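PDB 4KCT: pyruvate kinase 1 from Trypanosoma brucei brucei, which catalyses the transfer of a phosphoryl group from phosphoenolpyruvate to ADP, giving pyruvate and ATP, and has an intrinsic decarboxylase activity, probably toward oxaloacetate. Local coordinates for residues 23-28 against 45-50; 40-46 against 340-345; 77-81 against 429-433; 407-411 against 432-438. All coordinates share one frame; numbering follows the deposited sequence.

How the contacts relate
The four contacts run from the TIM barrel into the C-terminal alpha/beta domain. Contact 1 pairs the first two barrel strands, 23-27 and 46-52. Contact 2, its centre about 9 Å from that of contact 1, packs the linking helix 35-44 against helix 340-356 and shares Gly-45 and Met-46 with contact 1. Contact 3, centre about 10 Å from that of contact 1, joins the third strand, 80-84, to helix 426-431 of the other domain. Contact 4 shares Leu-432 and Asn-433 with contact 3, their centres about 11 Å apart. Along the chain, contact 1 closes before contacts 3 and 4 open, while contact 2 crosses both 1 and 3. Segment 432-438 also touches the barrel, Arg-23 NH2 being hydrogen-bonded to Val-438 O.

Contact 1 (23-28 against 45-50); sequences RIVCTI and GMSVAR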
# COMPACT_ATOMS: atom_id res chain seq x y z
N ARG A 23 -26.85 -12.98 6.67
CA ARG A 23 -28.28 -13.20 6.91
C ARG A 23 -28.87 -14.05 5.78
O ARG A 23 -28.43 -13.95 4.64
CB ARG A 23 -29.03 -11.85 7.02
CG ARG A 23 -28.54 -11.00 8.21
CD ARG A 23 -28.92 -11.66 9.53
NE ARG A 23 -28.34 -10.94 10.68
CZ ARG A 23 -27.37 -11.43 11.46
NH1 ARG A 23 -26.75 -12.57 11.15
NH2 ARG A 23 -26.93 -10.71 12.49
N ILE A 24 -29.90 -14.84 6.12
CA ILE A 24 -30.47 -15.82 5.19
C ILE A 24 -31.95 -15.49 4.90
O ILE A 24 -32.76 -15.32 5.82
CB ILE A 24 -30.34 -17.25 5.77
CG1 ILE A 24 -28.86 -17.59 5.96
CG2 ILE A 24 -31.04 -18.28 4.86
CD1 ILE A 24 -28.62 -18.85 6.80
N VAL A 25 -32.27 -15.35 3.62
CA VAL A 25 -33.62 -15.11 3.15
C VAL A 25 -34.16 -16.45 2.60
O VAL A 25 -33.51 -17.08 1.79
CB VAL A 25 -33.59 -14.08 1.99
CG1 VAL A 25 -34.97 -13.85 1.42
CG2 VAL A 25 -32.97 -12.77 2.45
N CYS A 26 -35.29 -16.91 3.12
CA CYS A 26 -35.91 -18.18 2.67
C CYS A 26 -37.24 -17.90 2.02
O CYS A 26 -38.09 -17.22 2.60
CB CYS A 26 -36.15 -19.11 3.86
SG CYS A 26 -34.63 -19.51 4.73
N THR A 27 -37.44 -18.48 0.84
CA THR A 27 -38.74 -18.49 0.18
C THR A 27 -39.68 -19.52 0.79
O THR A 27 -39.31 -20.68 1.00
CB THR A 27 -38.59 -18.78 -1.31
OG1 THR A 27 -37.59 -17.91 -1.84
CG2 THR A 27 -39.94 -18.54 -2.06
N ILE A 28 -40.91 -19.08 1.09
CA ILE A 28 -41.89 -19.95 1.71
C ILE A 28 -42.77 -20.62 0.62
O ILE A 28 -43.06 -20.02 -0.42
CB ILE A 28 -42.78 -19.17 2.69
CG1 ILE A 28 -41.90 -18.39 3.69
CG2 ILE A 28 -43.73 -20.13 3.43
CD1 ILE A 28 -40.77 -19.23 4.33
N GLY A 45 -32.11 -20.76 11.04
CA GLY A 45 -31.39 -19.54 10.67
C GLY A 45 -32.05 -18.60 9.66
O GLY A 45 -31.44 -17.61 9.22
N MET A 46 -33.33 -18.80 9.38
CA MET A 46 -34.03 -17.85 8.50
C MET A 46 -34.18 -16.51 9.22
O MET A 46 -34.65 -16.48 10.35
CB MET A 46 -35.42 -18.35 8.16
CG MET A 46 -36.21 -17.31 7.38
SD MET A 46 -37.90 -17.81 6.87
CE MET A 46 -38.73 -17.92 8.46
N SER A 47 -33.78 -15.42 8.56
CA SER A 47 -34.03 -14.06 9.08
C SER A 47 -35.17 -13.34 8.36
O SER A 47 -35.74 -12.40 8.90
CB SER A 47 -32.76 -13.19 8.98
OG SER A 47 -31.81 -13.63 9.93
N VAL A 48 -35.38 -13.67 7.08
CA VAL A 48 -36.43 -12.99 6.27
C VAL A 48 -37.18 -14.04 5.49
O VAL A 48 -36.56 -14.95 4.94
CB VAL A 48 -35.84 -12.00 5.25
CG1 VAL A 48 -36.94 -11.45 4.32
CG2 VAL A 48 -35.06 -10.86 5.96
N ALA A 49 -38.52 -13.97 5.53
CA ALA A 49 -39.36 -14.87 4.76
C ALA A 49 -39.80 -14.21 3.45
O ALA A 49 -40.34 -13.10 3.45
CB ALA A 49 -40.59 -15.27 5.59
N ARG A 50 -39.44 -14.83 2.35
CA ARG A 50 -39.77 -14.30 1.02
C ARG A 50 -41.05 -14.97 0.49
O ARG A 50 -41.19 -16.20 0.54
CB ARG A 50 -38.63 -14.55 0.06
CG ARG A 50 -38.91 -14.15 -1.40
CD ARG A 50 -37.74 -14.57 -2.29
NE ARG A 50 -37.95 -14.30 -3.72
CZ ARG A 50 -38.14 -15.25 -4.62
NH1 ARG A 50 -38.17 -16.55 -4.25
NH2 ARG A 50 -38.32 -14.92 -5.89
O HOH W 1 -30.18 -15.36 8.95
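Strands 23-27 and 46-50 pair in parallel, axes 4.5 Å apart at closest and 25° between their directions, as the first two strands of the TIM barrel; helix 35-44 makes the beta-alpha-beta crossover between them. Among the backbone bonds, Cys-26 N gives to Val-48 O at 3.0 Å, Arg-50 N to Cys-26 O at 2.8 Å, and Ile-28 N to Arg-50 O. At the N-terminal end Ile-24 O takes Ser-47 N in its carbonyl plane, plus a weak bond from Val-48 N. Here a water bridges Ile-24 N, Gly-45 O and Ser-47 OG.

Apolar contacts occupy both sides of the sheet. Val-25 and Val-48 lie alongside each other, pointing the same way, with CG2 of Val-25 4.1 Å from CB of Val-48. Facing the helices, Cys-26 SG rests 3.7 Å from Met-46 CB, while Ile-28 CG1 meets Ala-49 CB.

Polar side chains meet near the bound potassium and pyruvate, each about 4 Å from the Arg-50 side chain. Arg-50 NE forms a salt bridge with Asp-84, and Thr-27 OG1 is hydrogen-bonded to Leu-330 O. With CG anti to the backbone N (chi1 174°), the extended Arg-50 runs beside Thr-27 until NH1 donates, in the plane of the Arg-50 guanidinium, to Thr-27 OG1, 2.8 Å away.

Contact 2 (40-46 against 340-345); sequences NLMKSGM and PNEVVQ
Asn-40 meets Asn-341 through its CB, which sits 3.4 Å from Asn-341 OD1; the two amide planes are turned 89° apart, and a water accepts from both ND2 atoms, at 2.8 Å from that of Asn-40 and 3.3 Å from that of Asn-341. These residues belong to neighbouring outer helices of the TIM barrel, 35-44 and 340-356, whose short segments run nearly parallel, with 16° between their directions and axes 8.8 Å apart at closest.

One residue on, Leu-41 reaches across with a single methyl: its CD2 lies 3.7 Å from Val-344 CG2, the two side chains crossing at about a right angle, and also touches Pro-340 O. Cys-26 of the first barrel strand packs under both Leu-41 and Val-344.

Ser-44 makes the polar link. Its OG lies beside its own backbone N (chi1 -64°), which lets it donate to Asn-40 O at 2.7 Å while accepting from Gln-345 NE2 at 3.1 Å. Ser-44 N and OG approach Asn-40 O from opposite faces of its carbonyl plane. Val-344 CG1 abuts Ser-44 O and then Gly-45 N, where a Schellman motif ends the helix.

Because the serine hydroxyl is committed as a donor within its own helix, it meets the neighbouring helix as an acceptor, so this single direct hydrogen bond has a defined direction beside the apolar Leu-41/Val-344 packing and the water-bridged asparagines.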
# COMPACT_ATOMS: atom_id res chain seq x y z
N ASN A 40 -39.20 -24.14 12.77
CA ASN A 40 -37.97 -24.84 12.48
C ASN A 40 -37.05 -24.07 11.54
O ASN A 40 -35.82 -24.11 11.69
CB ASN A 40 -38.27 -26.23 11.93
CG ASN A 40 -38.78 -27.18 13.00
OD1 ASN A 40 -38.50 -27.00 14.16
ND2 ASN A 40 -39.55 -28.17 12.59
N LEU A 41 -37.62 -23.45 10.52
CA LEU A 41 -36.83 -22.61 9.62
C LEU A 41 -36.14 -21.48 10.40
O LEU A 41 -34.99 -21.15 10.13
CB LEU A 41 -37.71 -22.00 8.54
CG LEU A 41 -37.81 -22.65 7.16
CD1 LEU A 41 -38.22 -21.61 6.10
CD2 LEU A 41 -36.54 -23.37 6.73
N MET A 42 -36.89 -20.83 11.28
CA MET A 42 -36.34 -19.75 12.09
C MET A 42 -35.22 -20.27 13.01
O MET A 42 -34.14 -19.68 13.07
CB MET A 42 -37.44 -19.11 12.92
CG MET A 42 -38.39 -18.27 12.08
SD MET A 42 -39.90 -17.85 12.95
CE MET A 42 -40.85 -17.16 11.57
N LYS A 43 -35.46 -21.39 13.67
CA LYS A 43 -34.41 -21.98 14.51
C LYS A 43 -33.21 -22.35 13.68
O LYS A 43 -32.10 -22.27 14.14
CB LYS A 43 -34.93 -23.21 15.24
CG LYS A 43 -35.90 -22.88 16.35
CD LYS A 43 -36.65 -24.14 16.77
CE LYS A 43 -37.33 -23.96 18.10
NZ LYS A 43 -37.87 -25.28 18.54
N SER A 44 -33.44 -22.73 12.43
CA SER A 44 -32.33 -23.14 11.56
C SER A 44 -31.50 -21.95 11.06
O SER A 44 -30.34 -22.13 10.64
CB SER A 44 -32.86 -23.95 10.37
OG SER A 44 -33.44 -25.17 10.81
N GLY A 45 -32.11 -20.76 11.04
CA GLY A 45 -31.39 -19.54 10.67
C GLY A 45 -32.05 -18.60 9.66
O GLY A 45 -31.44 -17.61 9.22
N MET A 46 -33.33 -18.80 9.38
CA MET A 46 -34.03 -17.85 8.50
C MET A 46 -34.18 -16.51 9.22
O MET A 46 -34.65 -16.48 10.35
CB MET A 46 -35.42 -18.35 8.16
CG MET A 46 -36.21 -17.31 7.38
SD MET A 46 -37.90 -17.81 6.87
CE MET A 46 -38.73 -17.92 8.46
N PRO A 340 -35.78 -28.66 3.89
CA PRO A 340 -35.75 -27.21 4.09
C PRO A 340 -34.94 -26.78 5.33
O PRO A 340 -34.17 -25.84 5.25
CB PRO A 340 -37.24 -26.83 4.24
CG PRO A 340 -37.95 -28.13 4.53
CD PRO A 340 -37.15 -29.18 3.78
N ASN A 341 -35.03 -27.54 6.42
CA ASN A 341 -34.22 -27.20 7.62
C ASN A 341 -32.73 -27.46 7.40
O ASN A 341 -31.90 -26.65 7.77
CB ASN A 341 -34.71 -27.95 8.86
CG ASN A 341 -36.14 -27.60 9.20
OD1 ASN A 341 -36.55 -26.46 9.04
ND2 ASN A 341 -36.94 -28.63 9.52
N GLU A 342 -32.40 -28.59 6.77
CA GLU A 342 -30.99 -28.97 6.60
C GLU A 342 -30.30 -27.97 5.64
O GLU A 342 -29.11 -27.71 5.78
CB GLU A 342 -30.86 -30.39 6.04
CG GLU A 342 -31.25 -31.49 7.03
CD GLU A 342 -32.76 -31.75 7.07
OE1 GLU A 342 -33.51 -31.10 6.32
OE2 GLU A 342 -33.20 -32.54 7.92
N VAL A 343 -31.01 -27.54 4.59
CA VAL A 343 -30.41 -26.60 3.63
C VAL A 343 -30.09 -25.25 4.31
O VAL A 343 -28.99 -24.72 4.16
CB VAL A 343 -31.23 -26.44 2.32
CG1 VAL A 343 -32.56 -25.75 2.56
CG2 VAL A 343 -30.44 -25.64 1.28
N VAL A 344 -31.00 -24.78 5.17
CA VAL A 344 -30.75 -23.54 5.90
C VAL A 344 -29.59 -23.71 6.89
O VAL A 344 -28.73 -22.84 7.01
CB VAL A 344 -32.00 -23.04 6.62
CG1 VAL A 344 -31.65 -21.90 7.59
CG2 VAL A 344 -33.06 -22.59 5.58
N GLN A 345 -29.55 -24.85 7.57
CA GLN A 345 -28.45 -25.15 8.48
C GLN A 345 -27.09 -25.21 7.78
O GLN A 345 -26.12 -24.66 8.28
CB GLN A 345 -28.73 -26.45 9.27
CG GLN A 345 -29.87 -26.29 10.30
CD GLN A 345 -30.44 -27.64 10.73
OE1 GLN A 345 -29.82 -28.67 10.54
NE2 GLN A 345 -31.67 -27.64 11.24
O HOH W 2 -40.17 -28.47 9.89

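Contact 3 (77-81 against 429-433); sequences LHIGI and CRQLN
Part of the junction between the TIM barrel and the alpha/beta domain is formed here, where His-78 and Ile-79, just before barrel strand 80-84, and Gly-80 at its start meet Cys-429 and Arg-430 of helix 426-431 and Asn-433 after them in the chain. Cys-429 lies over one face of the His-78 ring. Its CB makes a CH-pi contact 3.7 Å from the ring centroid, 21° off the normal. Its SG makes a sulfur-aromatic contact 3.9 Å from the same centroid, 12° off. At the ring edge, in plane, a water bridges ND1 of His-78 and NH1 of Arg-430.

Asn-433 ND2 joins the domains by a direct hydrogen bond to His-78 O, 2.9 Å long and almost straight at 173°. The donor stands above the carbonyl plane, yet the acceptor is in the plane of the asparagine amide. The same ND2 also donates to Arg-430 O at 3.1 Å, so two carbonyls from different domains fix the amide.

Arg-430 sets its aliphatic chain against the Ile-79 carbonyl, CD 3.3 Å from Ile-79 O. Its NE forms a salt bridge with Asp-207, which also takes Ile-81 N through its other carboxylate oxygen. The arrangement joins the N-terminal end of a TIM-barrel strand to the 429-433 segment of the pyruvate kinase C-terminal domain.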
# COMPACT_ATOMS: atom_id res chain seq x y z
N LEU A 77 -38.99 -13.80 18.18
CA LEU A 77 -38.08 -13.29 17.14
C LEU A 77 -38.73 -12.18 16.32
O LEU A 77 -39.94 -12.15 16.14
CB LEU A 77 -37.67 -14.42 16.22
CG LEU A 77 -36.96 -15.59 16.90
CD1 LEU A 77 -36.65 -16.69 15.87
CD2 LEU A 77 -35.68 -15.11 17.57
N HIS A 78 -37.89 -11.36 15.70
CA HIS A 78 -38.34 -10.37 14.74
C HIS A 78 -37.92 -10.86 13.39
O HIS A 78 -36.72 -10.98 13.12
CB HIS A 78 -37.61 -9.05 15.01
CG HIS A 78 -37.91 -8.47 16.36
ND1 HIS A 78 -39.14 -8.04 16.70
CD2 HIS A 78 -37.10 -8.27 17.47
CE1 HIS A 78 -39.13 -7.61 17.98
NE2 HIS A 78 -37.86 -7.70 18.43
N ILE A 79 -38.89 -11.26 12.57
CA ILE A 79 -38.58 -11.83 11.25
C ILE A 79 -39.13 -10.92 10.14
O ILE A 79 -40.29 -10.52 10.20
CB ILE A 79 -39.19 -13.24 11.11
CG1 ILE A 79 -38.61 -14.17 12.20
CG2 ILE A 79 -39.05 -13.79 9.69
CD1 ILE A 79 -37.11 -14.41 12.10
N GLY A 80 -38.27 -10.53 9.19
CA GLY A 80 -38.69 -9.69 8.08
C GLY A 80 -39.63 -10.47 7.17
O GLY A 80 -39.45 -11.67 6.95
N ILE A 81 -40.59 -9.77 6.56
CA ILE A 81 -41.43 -10.37 5.54
C ILE A 81 -41.28 -9.58 4.22
O ILE A 81 -41.42 -8.35 4.19
CB ILE A 81 -42.92 -10.40 5.97
CG1 ILE A 81 -43.11 -11.35 7.16
CG2 ILE A 81 -43.80 -10.85 4.80
CD1 ILE A 81 -44.51 -11.29 7.80
N CYS A 429 -36.70 -3.44 13.61
CA CYS A 429 -36.16 -4.77 13.94
C CYS A 429 -36.27 -5.71 12.76
O CYS A 429 -35.32 -6.43 12.44
CB CYS A 429 -36.91 -5.39 15.14
SG CYS A 429 -36.78 -4.46 16.67
N ARG A 430 -37.42 -5.69 12.09
CA ARG A 430 -37.66 -6.63 11.01
C ARG A 430 -36.83 -6.26 9.79
O ARG A 430 -36.31 -7.14 9.06
CB ARG A 430 -39.15 -6.69 10.66
CG ARG A 430 -40.00 -7.32 11.75
CD ARG A 430 -41.43 -7.57 11.29
NE ARG A 430 -42.16 -6.32 11.01
CZ ARG A 430 -42.87 -5.65 11.92
NH1 ARG A 430 -42.89 -6.06 13.18
NH2 ARG A 430 -43.60 -4.61 11.55
N GLN A 431 -36.72 -4.96 9.54
CA GLN A 431 -36.02 -4.51 8.33
C GLN A 431 -34.50 -4.69 8.44
O GLN A 431 -33.83 -4.87 7.45
CB GLN A 431 -36.38 -3.04 8.03
CG GLN A 431 -37.76 -2.94 7.38
CD GLN A 431 -38.22 -1.52 7.20
OE1 GLN A 431 -37.62 -0.60 7.76
NE2 GLN A 431 -39.24 -1.31 6.39
N LEU A 432 -33.98 -4.65 9.66
CA LEU A 432 -32.55 -4.74 9.86
C LEU A 432 -32.05 -6.17 9.66
O LEU A 432 -30.85 -6.42 9.60
CB LEU A 432 -32.16 -4.19 11.24
CG LEU A 432 -32.09 -2.63 11.29
CD1 LEU A 432 -31.87 -2.17 12.72
CD2 LEU A 432 -30.92 -2.14 10.40
N ASN A 433 -32.98 -7.10 9.44
CA ASN A 433 -32.65 -8.50 9.11
C ASN A 433 -31.92 -8.67 7.78
O ASN A 433 -31.34 -9.75 7.52
CB ASN A 433 -33.92 -9.38 9.07
CG ASN A 433 -34.35 -9.86 10.46
OD1 ASN A 433 -33.62 -10.57 11.11
ND2 ASN A 433 -35.60 -9.60 10.80
O HOH W 3 -41.58 -8.13 14.89

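Contact 4 (407-411 against 432-438); sequences ARLIS and LNVTRSV
Ser-411 and Thr-435 form the tight part of the contact: CB of Ser-411 stands 3.4 Å from Thr-435 CG2, closer than usual for two carbons. OG of Ser-411 (anti to the backbone N, chi1 -176°) donates to Arg-436 O, 2.6 Å away, in that carbonyl's plane and on a lone pair. Next to this tight contact a water donates to the OG atoms of Ser-411 and Ser-437 and accepts from Arg-436 NH2 at 2.9 Å; that NH2 also bonds Pro-415 O. Nearer the start of the helical segment, Ala-407 CB fits against both methyls of Leu-432, with CD2 at 3.8 Å, and more distantly against Val-438 CG2.

Helix 405-412 of the alpha/beta domain thereby covers the connection from helix 426-431 to the edge strand 438-442. That connection reverses through a type II beta turn from Thr-435 to Val-438, and Asp-326 of the barrel domain takes Arg-436 N.

The looser side is that of Arg-408, which crosses Thr-435 at about a right angle, its CG 3.5 Å from Thr-435 OG1. A bend at chi3 (-79°) turns the guanidinium so that NH1, at its edge, reaches a second water, which lies 2.8 Å from Thr-435 OG1.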
# COMPACT_ATOMS: atom_id res chain seq x y z
N ALA A 407 -27.74 2.00 12.25
CA ALA A 407 -27.28 0.60 12.28
C ALA A 407 -26.67 0.19 10.95
O ALA A 407 -25.64 -0.51 10.91
CB ALA A 407 -28.41 -0.35 12.69
N ARG A 408 -27.34 0.52 9.85
CA ARG A 408 -26.79 0.25 8.52
C ARG A 408 -25.45 0.97 8.28
O ARG A 408 -24.59 0.47 7.57
CB ARG A 408 -27.81 0.62 7.42
CG ARG A 408 -29.00 -0.35 7.36
CD ARG A 408 -29.89 -0.08 6.13
NE ARG A 408 -30.76 1.06 6.36
CZ ARG A 408 -31.93 1.00 6.99
NH1 ARG A 408 -32.43 -0.18 7.44
NH2 ARG A 408 -32.59 2.11 7.22
N LEU A 409 -25.31 2.17 8.84
CA LEU A 409 -24.09 2.94 8.69
C LEU A 409 -22.90 2.29 9.41
O LEU A 409 -21.77 2.33 8.92
CB LEU A 409 -24.30 4.38 9.21
CG LEU A 409 -23.38 5.49 8.71
CD1 LEU A 409 -23.20 5.44 7.18
CD2 LEU A 409 -23.95 6.85 9.16
N ILE A 410 -23.13 1.73 10.58
CA ILE A 410 -22.11 0.92 11.25
C ILE A 410 -21.79 -0.38 10.52
O ILE A 410 -20.63 -0.70 10.28
CB ILE A 410 -22.51 0.60 12.68
CG1 ILE A 410 -22.57 1.91 13.51
CG2 ILE A 410 -21.52 -0.40 13.31
CD1 ILE A 410 -23.08 1.68 14.93
N SER A 411 -22.84 -1.08 10.08
CA SER A 411 -22.64 -2.31 9.29
C SER A 411 -21.87 -2.05 7.99
O SER A 411 -21.11 -2.90 7.52
CB SER A 411 -24.00 -2.99 8.99
OG SER A 411 -23.79 -4.23 8.29
N LEU A 432 -33.98 -4.65 9.66
CA LEU A 432 -32.55 -4.74 9.86
C LEU A 432 -32.05 -6.17 9.66
O LEU A 432 -30.85 -6.42 9.60
CB LEU A 432 -32.16 -4.19 11.24
CG LEU A 432 -32.09 -2.63 11.29
CD1 LEU A 432 -31.87 -2.17 12.72
CD2 LEU A 432 -30.92 -2.14 10.40
N ASN A 433 -32.98 -7.10 9.44
CA ASN A 433 -32.65 -8.50 9.11
C ASN A 433 -31.92 -8.67 7.78
O ASN A 433 -31.34 -9.75 7.52
CB ASN A 433 -33.92 -9.38 9.07
CG ASN A 433 -34.35 -9.86 10.46
OD1 ASN A 433 -33.62 -10.57 11.11
ND2 ASN A 433 -35.60 -9.60 10.80
N VAL A 434 -31.98 -7.68 6.89
CA VAL A 434 -31.14 -7.77 5.67
C VAL A 434 -29.75 -7.13 5.80
O VAL A 434 -29.03 -7.03 4.82
CB VAL A 434 -31.83 -7.27 4.40
CG1 VAL A 434 -33.05 -8.13 4.09
CG2 VAL A 434 -32.23 -5.80 4.54
N THR A 435 -29.36 -6.75 7.01
CA THR A 435 -28.13 -6.00 7.16
C THR A 435 -27.12 -6.78 7.98
O THR A 435 -27.43 -7.27 9.07
CB THR A 435 -28.41 -4.62 7.79
OG1 THR A 435 -28.97 -3.77 6.77
CG2 THR A 435 -27.13 -4.00 8.28
N ARG A 436 -25.92 -6.97 7.41
CA ARG A 436 -24.92 -7.85 8.01
C ARG A 436 -24.67 -7.46 9.48
O ARG A 436 -24.45 -6.27 9.78
CB ARG A 436 -23.62 -7.76 7.21
CG ARG A 436 -22.50 -8.71 7.68
CD ARG A 436 -21.24 -8.49 6.83
NE ARG A 436 -20.13 -9.34 7.26
CZ ARG A 436 -19.27 -9.02 8.23
NH1 ARG A 436 -18.32 -9.89 8.56
NH2 ARG A 436 -19.35 -7.85 8.86
N SER A 437 -24.57 -8.48 10.36
CA SER A 437 -24.08 -8.31 11.78
C SER A 437 -25.11 -7.83 12.80
O SER A 437 -24.87 -7.92 13.99
CB SER A 437 -22.87 -7.37 11.85
OG SER A 437 -21.90 -7.75 10.91
N VAL A 438 -26.19 -7.21 12.34
CA VAL A 438 -27.10 -6.49 13.24
C VAL A 438 -28.03 -7.46 13.93
O VAL A 438 -28.49 -8.44 13.30
CB VAL A 438 -27.93 -5.41 12.49
CG1 VAL A 438 -28.94 -4.78 13.44
CG2 VAL A 438 -26.99 -4.34 11.96
O HOH W 4 -31.65 -3.08 6.80
O HOH W 5 -21.22 -5.70 9.01